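Putative lipoprotein (Pseudomonas protegens, PDB 4KT3) is probably an immunity protein that binds and neutralises a type VI secretion effector, a glycoside hydrolase that attacks peptidoglycan. Local coordinates at residues L106-L109 / Q110-V113. Residues are numbered along the deposited sequence; the frame is centred on the assembly and turned at random.
Sequences LRAL and QRRV
Arg107 and Gln110 run side by side and point the same way, three residues apart on helix 104-117, and their polar ends join. Arg107 NH2 donates to Gln110 OE1 at 2.8 Å, arriving on a lone pair in the amide plane. The bond is bent, 134° at the hydrogen, with OE1 tilted out of the guanidinium plane. A bend at chi2 (-70°) folds the arginine chain so that CD also packs on OE1, whereas Gln110 is extended beyond CG. One water accepts from Gln110 NE2 at 2.9 Å and, in a long bond, from Arg107 NH2, bridging the two ends in a small ring. NH2 also donates to Leu101 O, three acceptors for two hydrogens, so one is probably shared; Gly90 O takes NE2, which helps fix the amide's rotation. The amide also rests on Leu106, whose CG lies 3.5 Å from Gln110 NE2. Farther round the helix, a bend at chi3 (-63°) folds Arg111 back, setting one guanidinium face over Arg107 O and Ala108 CA; its NH2 is 3.4 Å from that CA. Arg112 similarly lays a guanidinium face on Leu109 CD2, 3.6 Å from NH2, while the same nitrogen donates a hydrogen bond to Leu9 O. Backbone hydrogen bonds from i+4 N to i O, Gln110 to Leu106 through Val113 to Leu109, hold the turn presenting these side chains. Leu106 and Leu109, both buried, pack against Val27 of helix 21-34, with Ala31 touching Leu106 and Val30 touching Leu109. Gln110 and Arg107 tie the helix to the turn between strands 78-86 and 92-94 and to the segment following strand 99-100.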
ATOM      1  N   LEU B 106       5.989  -9.494 -19.253  1.00 22.22           N
ATOM      2  CA  LEU B 106       6.758  -9.180 -18.054  1.00 20.27           C
ATOM      3  C   LEU B 106       8.004 -10.073 -17.952  1.00 21.89           C
ATOM      4  O   LEU B 106       9.101  -9.587 -17.681  1.00 19.23           O
ATOM      5  CB  LEU B 106       5.892  -9.344 -16.802  1.00 22.62           C
ATOM      6  CG  LEU B 106       6.607  -9.164 -15.460  1.00 19.64           C
ATOM      7  CD1 LEU B 106       7.192  -7.752 -15.313  1.00 20.87           C
ATOM      8  CD2 LEU B 106       5.647  -9.477 -14.318  1.00 22.95           C
ATOM      9  N   ARG B 107       7.836 -11.375 -18.167  1.00 19.24           N
ATOM     10  CA  ARG B 107       8.958 -12.314 -18.086  1.00 22.28           C
ATOM     11  C   ARG B 107      10.035 -11.984 -19.110  1.00 21.90           C
ATOM     12  O   ARG B 107      11.232 -12.101 -18.833  1.00 19.30           O
ATOM     13  CB  ARG B 107       8.472 -13.748 -18.311  1.00 23.74           C
ATOM     14  CG  ARG B 107       7.673 -14.333 -17.142  1.00 25.02           C
ATOM     15  CD  ARG B 107       8.543 -14.607 -15.914  1.00 29.68           C
ATOM     16  NE  ARG B 107       7.743 -15.070 -14.776  1.00 34.91           N
ATOM     17  CZ  ARG B 107       7.177 -14.272 -13.871  1.00 34.38           C
ATOM     18  NH1 ARG B 107       6.464 -14.791 -12.883  1.00 33.72           N
ATOM     19  NH2 ARG B 107       7.317 -12.954 -13.943  1.00 29.78           N
ATOM     20  N   ALA B 108       9.610 -11.575 -20.301  1.00 19.94           N
ATOM     21  CA  ALA B 108      10.546 -11.181 -21.343  1.00 22.97           C
ATOM     22  C   ALA B 108      11.369  -9.972 -20.884  1.00 23.27           C
ATOM     23  O   ALA B 108      12.578  -9.912 -21.101  1.00 21.57           O
ATOM     24  CB  ALA B 108       9.797 -10.871 -22.643  1.00 23.13           C
ATOM     25  N   LEU B 109      10.705  -9.007 -20.257  1.00 21.22           N
ATOM     26  CA  LEU B 109      11.392  -7.829 -19.741  1.00 22.56           C
ATOM     27  C   LEU B 109      12.391  -8.216 -18.660  1.00 20.10           C
ATOM     28  O   LEU B 109      13.511  -7.699 -18.611  1.00 21.29           O
ATOM     29  CB  LEU B 109      10.389  -6.836 -19.155  1.00 26.84           C
ATOM     30  CG  LEU B 109      10.257  -5.492 -19.853  1.00 33.99           C
ATOM     31  CD1 LEU B 109       9.365  -4.594 -19.008  1.00 31.76           C
ATOM     32  CD2 LEU B 109      11.626  -4.848 -20.113  1.00 33.63           C
ATOM     33  N   GLN B 110      11.976  -9.120 -17.783  1.00 20.79           N
ATOM     34  CA  GLN B 110      12.836  -9.556 -16.689  1.00 19.24           C
ATOM     35  C   GLN B 110      14.085 -10.263 -17.210  1.00 18.25           C
ATOM     36  O   GLN B 110      15.178 -10.049 -16.691  1.00 19.93           O
ATOM     37  CB  GLN B 110      12.054 -10.448 -15.729  1.00 16.71           C
ATOM     38  CG  GLN B 110      10.967  -9.653 -15.000  1.00 19.44           C
ATOM     39  CD  GLN B 110       9.901 -10.510 -14.347  1.00 20.69           C
ATOM     40  OE1 GLN B 110       9.636 -11.630 -14.770  1.00 22.41           O
ATOM     41  NE2 GLN B 110       9.268  -9.970 -13.313  1.00 20.13           N
ATOM     42  N   ARG B 111      13.944 -11.082 -18.248  1.00 18.85           N
ATOM     43  CA  ARG B 111      15.116 -11.728 -18.817  1.00 18.42           C
ATOM     44  C   ARG B 111      16.065 -10.685 -19.407  1.00 21.71           C
ATOM     45  O   ARG B 111      17.282 -10.861 -19.376  1.00 19.93           O
ATOM     46  CB  ARG B 111      14.730 -12.757 -19.882  1.00 20.38           C
ATOM     47  CG  ARG B 111      14.036 -13.995 -19.326  1.00 22.19           C
ATOM     48  CD  ARG B 111      13.818 -15.060 -20.408  1.00 25.45           C
ATOM     49  NE  ARG B 111      12.930 -14.603 -21.474  1.00 26.45           N
ATOM     50  CZ  ARG B 111      11.609 -14.775 -21.506  1.00 29.34           C
ATOM     51  NH1 ARG B 111      10.982 -15.399 -20.523  1.00 27.55           N
ATOM     52  NH2 ARG B 111      10.907 -14.323 -22.541  1.00 27.91           N
ATOM     53  N   ARG B 112      15.510  -9.614 -19.969  1.00 20.21           N
ATOM     54  CA  ARG B 112      16.331  -8.547 -20.528  1.00 20.19           C
ATOM     55  C   ARG B 112      17.064  -7.810 -19.412  1.00 19.25           C
ATOM     56  O   ARG B 112      18.252  -7.515 -19.528  1.00 21.21           O
ATOM     57  CB  ARG B 112      15.466  -7.579 -21.331  1.00 23.85           C
ATOM     58  CG  ARG B 112      16.184  -6.355 -21.852  1.00 33.57           C
ATOM     59  CD  ARG B 112      15.193  -5.334 -22.421  1.00 38.75           C
ATOM     60  NE  ARG B 112      14.159  -5.944 -23.258  1.00 41.19           N
ATOM     61  CZ  ARG B 112      13.074  -5.302 -23.687  1.00 45.63           C
ATOM     62  NH1 ARG B 112      12.181  -5.931 -24.438  1.00 48.66           N
ATOM     63  NH2 ARG B 112      12.878  -4.027 -23.364  1.00 44.32           N
ATOM     64  N   VAL B 113      16.355  -7.523 -18.324  1.00 19.33           N
ATOM     65  CA  VAL B 113      16.963  -6.843 -17.189  1.00 18.52           C
ATOM     66  C   VAL B 113      18.102  -7.689 -16.628  1.00 19.62           C
ATOM     67  O   VAL B 113      19.198  -7.185 -16.392  1.00 19.18           O
ATOM     68  CB  VAL B 113      15.929  -6.567 -16.095  1.00 19.17           C
ATOM     69  CG1 VAL B 113      16.605  -6.066 -14.822  1.00 21.39           C
ATOM     70  CG2 VAL B 113      14.911  -5.561 -16.595  1.00 20.34           C
TER
HETATM   71  O   HOH W   1       7.578 -11.088 -11.281  1.00 18.16           O